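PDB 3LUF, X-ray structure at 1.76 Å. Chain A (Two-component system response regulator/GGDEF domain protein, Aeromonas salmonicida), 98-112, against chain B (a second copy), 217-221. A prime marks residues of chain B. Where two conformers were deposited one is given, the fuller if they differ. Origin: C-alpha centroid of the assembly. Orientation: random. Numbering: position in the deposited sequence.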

# COMPACT_ATOMS: atom_id res chain seq x y z
N LEU A 98 1.32 19.44 11.31
CA LEU A 98 1.18 18.00 10.99
C LEU A 98 1.60 17.67 9.56
O LEU A 98 2.18 16.60 9.30
N ASP A 99 1.28 18.58 8.64
CA ASP A 99 1.43 18.30 7.23
C ASP A 99 1.08 19.56 6.45
O ASP A 99 0.57 20.54 7.03
N TYR A 100 1.38 19.53 5.16
CA TYR A 100 0.96 20.59 4.25
C TYR A 100 0.14 19.98 3.11
O TYR A 100 0.27 18.79 2.79
N VAL A 101 -0.76 20.79 2.55
CA VAL A 101 -1.57 20.41 1.40
C VAL A 101 -1.31 21.50 0.37
O VAL A 101 -1.38 22.69 0.67
N MSE A 102 -0.99 21.09 -0.86
CA MSE A 102 -0.82 22.05 -1.96
C MSE A 102 -2.20 22.52 -2.42
O MSE A 102 -3.12 21.71 -2.58
N LYS A 103 -2.36 23.82 -2.61
CA LYS A 103 -3.68 24.33 -3.05
C LYS A 103 -3.64 24.99 -4.42
O LYS A 103 -4.45 25.87 -4.76
N ASP A 104 -2.67 24.58 -5.24
CA ASP A 104 -2.55 25.10 -6.60
C ASP A 104 -3.59 24.52 -7.60
O ASP A 104 -3.81 25.08 -8.68
N SER A 105 -4.22 23.41 -7.25
CA SER A 105 -5.28 22.80 -8.07
C SER A 105 -6.37 22.17 -7.24
O SER A 105 -6.15 21.78 -6.08
N ARG A 106 -7.53 22.00 -7.83
CA ARG A 106 -8.55 21.24 -7.16
C ARG A 106 -8.07 19.84 -6.75
O ARG A 106 -8.34 19.39 -5.64
N HIS A 107 -7.38 19.13 -7.65
CA HIS A 107 -6.93 17.78 -7.28
C HIS A 107 -5.86 17.75 -6.20
O HIS A 107 -5.78 16.79 -5.44
N SER A 108 -5.00 18.78 -6.13
CA SER A 108 -4.04 18.79 -5.03
C SER A 108 -4.78 19.09 -3.71
O SER A 108 -4.48 18.53 -2.64
N LEU A 109 -5.78 19.97 -3.78
CA LEU A 109 -6.59 20.28 -2.62
C LEU A 109 -7.28 19.04 -2.08
O LEU A 109 -7.55 18.93 -0.87
N GLN A 110 -7.59 18.09 -2.96
CA GLN A 110 -8.30 16.90 -2.56
C GLN A 110 -7.51 16.07 -1.52
O GLN A 110 -8.11 15.31 -0.75
N TYR A 111 -6.18 16.21 -1.51
CA TYR A 111 -5.33 15.56 -0.49
C TYR A 111 -5.84 15.88 0.94
O TYR A 111 -5.92 14.98 1.79
N ALA A 112 -6.20 17.15 1.17
CA ALA A 112 -6.74 17.59 2.47
C ALA A 112 -7.99 16.83 2.90
O ALA A 112 -8.21 16.59 4.11
N TYR B 217 4.67 13.05 -5.55
CA TYR B 217 3.66 12.23 -6.21
C TYR B 217 2.37 12.17 -5.39
O TYR B 217 1.28 12.38 -5.93
N LEU B 218 2.50 11.84 -4.11
CA LEU B 218 1.33 11.72 -3.22
C LEU B 218 0.52 13.02 -3.10
O LEU B 218 -0.73 13.01 -3.19
N LYS B 219 1.23 14.14 -2.92
CA LYS B 219 0.58 15.45 -2.80
C LYS B 219 -0.11 15.86 -4.09
O LYS B 219 -1.09 16.62 -4.06
N GLN B 220 0.39 15.34 -5.21
CA GLN B 220 -0.23 15.59 -6.51
C GLN B 220 -1.36 14.65 -6.86
O GLN B 220 -1.93 14.76 -7.94
N GLY B 221 -1.68 13.70 -5.98
CA GLY B 221 -2.84 12.84 -6.22
C GLY B 221 -2.54 11.40 -6.62
O GLY B 221 -3.49 10.61 -6.87

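Which residue anchors the second chain against the first? Lys219′ covers the most surface, and although its CA-to-CB bond points sideways, the far end of its side chain reaches in. With chi1 and chi2 both m and chi3 t, the chain extends until its ammonium group meets a cluster of oxygens. Lys219′ NZ forms a salt bridge with Asp99, lying 2.9 Å from Asp99 OD1 and 2.9 Å from Asp99 OD2; the carboxylate is thus held by both oxygens, though each hydrogen bond is weak in geometry. A further hydrogen bond runs from Lys219′ NZ to Tyr100 O at 3.0 Å. Asp99, with chi1 t, points toward the lysine.

What surrounds the aliphatic part of this lysine? Two tyrosine rings do. Tyr100 adopts chi1 p, which brings the end of its side chain nearer; Lys219′ CE sits over the ring face, 4.0 Å from Tyr100 CZ, and the ammonium lies almost on the ring normal, a cation-pi contact with NZ 5.0 Å from the ring centroid. Tyr111, chi1 t, points toward the other stretch and offers a face to Lys219′ CD, 4.0 Å from the Tyr111 ring centroid. At its edge, Tyr111 CD1 approaches Leu218′ O at 3.4 Å, while Tyr111 CE1 touches Leu218′ CB at 4.4 Å. Nearer the backbone, Met102 CG, in this selenomethionine, comes within 4.3 Å of Lys219′ CB.

How does Gln220′ join the contact when its CA-to-CB bond points away? Its chi1 and chi2 are both m, and the resulting bend brings its amide end back to chain A. There His107, chi1 p, gives a weak hydrogen bond from His107 NE2 to Gln220′ OE1 at 3.5 Å. The same ring meets the backbone edge-on, with His107 CD2 3.3 Å from Gln220′ O, a carbonyl that is buried here without a polar partner.

Where do waters complete the fit? Water 1 accepts from Met102 N and donates to both Ser108 O and Lys219′ O, tying strand, helix and second chain together; close by, Ser108 CA is 3.8 Å from Lys219′ O. Water 3 adds a second bridge to that carbonyl, donating to His107 O and Lys219′ O. Water 2 accepts from Ser105 OG and donates to Asp104 OD2 and Gln220′ OE1, so the glutamine is linked to the helix start, where Ser105 OG also caps Ser108 N at 2.9 Å.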

# COMPACT_ATOMS: atom_id res chain seq x y z
CB LEU A 98 -0.29 17.54 11.15
CG LEU A 98 -1.06 17.54 12.47
CD1 LEU A 98 -2.43 16.87 12.24
CD2 LEU A 98 -0.33 16.99 13.72
CB ASP A 99 0.49 17.14 6.82
CG ASP A 99 0.97 16.38 5.59
OD1 ASP A 99 2.04 16.71 5.00
OD2 ASP A 99 0.26 15.44 5.20
CB TYR A 100 2.15 21.41 3.74
CG TYR A 100 3.10 20.63 2.88
CD1 TYR A 100 2.95 20.62 1.50
CD2 TYR A 100 4.11 19.84 3.45
CE1 TYR A 100 3.81 19.91 0.70
CE2 TYR A 100 4.97 19.12 2.65
CZ TYR A 100 4.82 19.17 1.28
OH TYR A 100 5.66 18.45 0.47
CB VAL A 101 -3.07 20.29 1.79
CG1 VAL A 101 -3.99 20.13 0.54
CG2 VAL A 101 -3.29 19.09 2.72
CB MSE A 102 -0.12 21.38 -3.15
CG MSE A 102 1.22 20.79 -2.81
SE MSE A 102 2.46 22.13 -2.14
CE MSE A 102 2.50 23.38 -3.63
CB LYS A 103 -4.39 25.18 -1.96
CG LYS A 103 -3.61 26.35 -1.44
CD LYS A 103 -4.54 27.38 -0.79
CE LYS A 103 -3.68 28.48 -0.21
NZ LYS A 103 -4.41 29.75 -0.00
CB ASP A 104 -1.12 24.94 -7.11
CG ASP A 104 -0.68 23.51 -7.19
OD1 ASP A 104 -0.84 22.76 -6.22
OD2 ASP A 104 -0.14 23.13 -8.25
CB SER A 105 -4.71 21.73 -9.00
OG SER A 105 -4.15 20.67 -8.21
CB ARG A 106 -9.79 21.11 -8.03
CG ARG A 106 -10.82 20.18 -7.45
CD ARG A 106 -11.45 20.82 -6.21
NE ARG A 106 -12.45 19.92 -5.66
CZ ARG A 106 -12.19 18.89 -4.86
NH1 ARG A 106 -10.95 18.64 -4.44
NH2 ARG A 106 -13.19 18.13 -4.43
CB HIS A 107 -6.50 16.94 -8.49
CG HIS A 107 -5.26 17.44 -9.15
ND1 HIS A 107 -5.29 18.33 -10.20
CD2 HIS A 107 -3.95 17.20 -8.88
CE1 HIS A 107 -4.05 18.60 -10.56
NE2 HIS A 107 -3.22 17.93 -9.77
CB SER A 108 -2.89 19.76 -5.31
OG SER A 108 -3.35 21.09 -5.28
CB LEU A 109 -7.68 21.29 -2.99
CG LEU A 109 -7.71 22.73 -2.53
CD1 LEU A 109 -9.20 23.17 -2.64
CD2 LEU A 109 -7.09 23.02 -1.13
CB GLN A 110 -8.64 16.03 -3.79
CG GLN A 110 -9.43 14.79 -3.44
CD GLN A 110 -10.85 15.08 -3.02
OE1 GLN A 110 -11.41 16.13 -3.30
NE2 GLN A 110 -11.44 14.14 -2.31
CB TYR A 111 -3.85 16.00 -0.63
CG TYR A 111 -2.88 15.14 0.18
CD1 TYR A 111 -2.26 14.04 -0.39
CD2 TYR A 111 -2.59 15.43 1.51
CE1 TYR A 111 -1.37 13.24 0.35
CE2 TYR A 111 -1.73 14.64 2.25
CZ TYR A 111 -1.12 13.56 1.67
OH TYR A 111 -0.25 12.78 2.40
CB ALA A 112 -7.07 19.10 2.40
CB TYR B 217 4.17 10.81 -6.41
CG TYR B 217 4.89 10.50 -7.70
CD1 TYR B 217 4.31 10.75 -8.94
CD2 TYR B 217 6.14 9.86 -7.67
CE1 TYR B 217 4.99 10.40 -10.11
CE2 TYR B 217 6.80 9.49 -8.84
CZ TYR B 217 6.24 9.75 -10.04
OH TYR B 217 6.91 9.36 -11.17
CB LEU B 218 1.77 11.16 -1.85
CG LEU B 218 2.22 9.70 -1.89
CD1 LEU B 218 2.90 9.31 -0.53
CD2 LEU B 218 1.02 8.79 -2.17
CB LYS B 219 1.60 16.54 -2.39
CG LYS B 219 2.21 16.33 -1.01
CD LYS B 219 1.24 16.61 0.11
CE LYS B 219 1.95 16.41 1.44
NZ LYS B 219 1.00 15.91 2.45
CB GLN B 220 0.79 15.59 -7.63
CG GLN B 220 1.73 16.78 -7.59
CD GLN B 220 1.02 18.11 -7.77
OE1 GLN B 220 -0.00 18.22 -8.47
NE2 GLN B 220 1.56 19.12 -7.12
O HOH W 1 -1.61 18.44 -1.88
O HOH W 2 -1.51 20.71 -8.63
O HOH W 3 -3.69 15.34 -4.07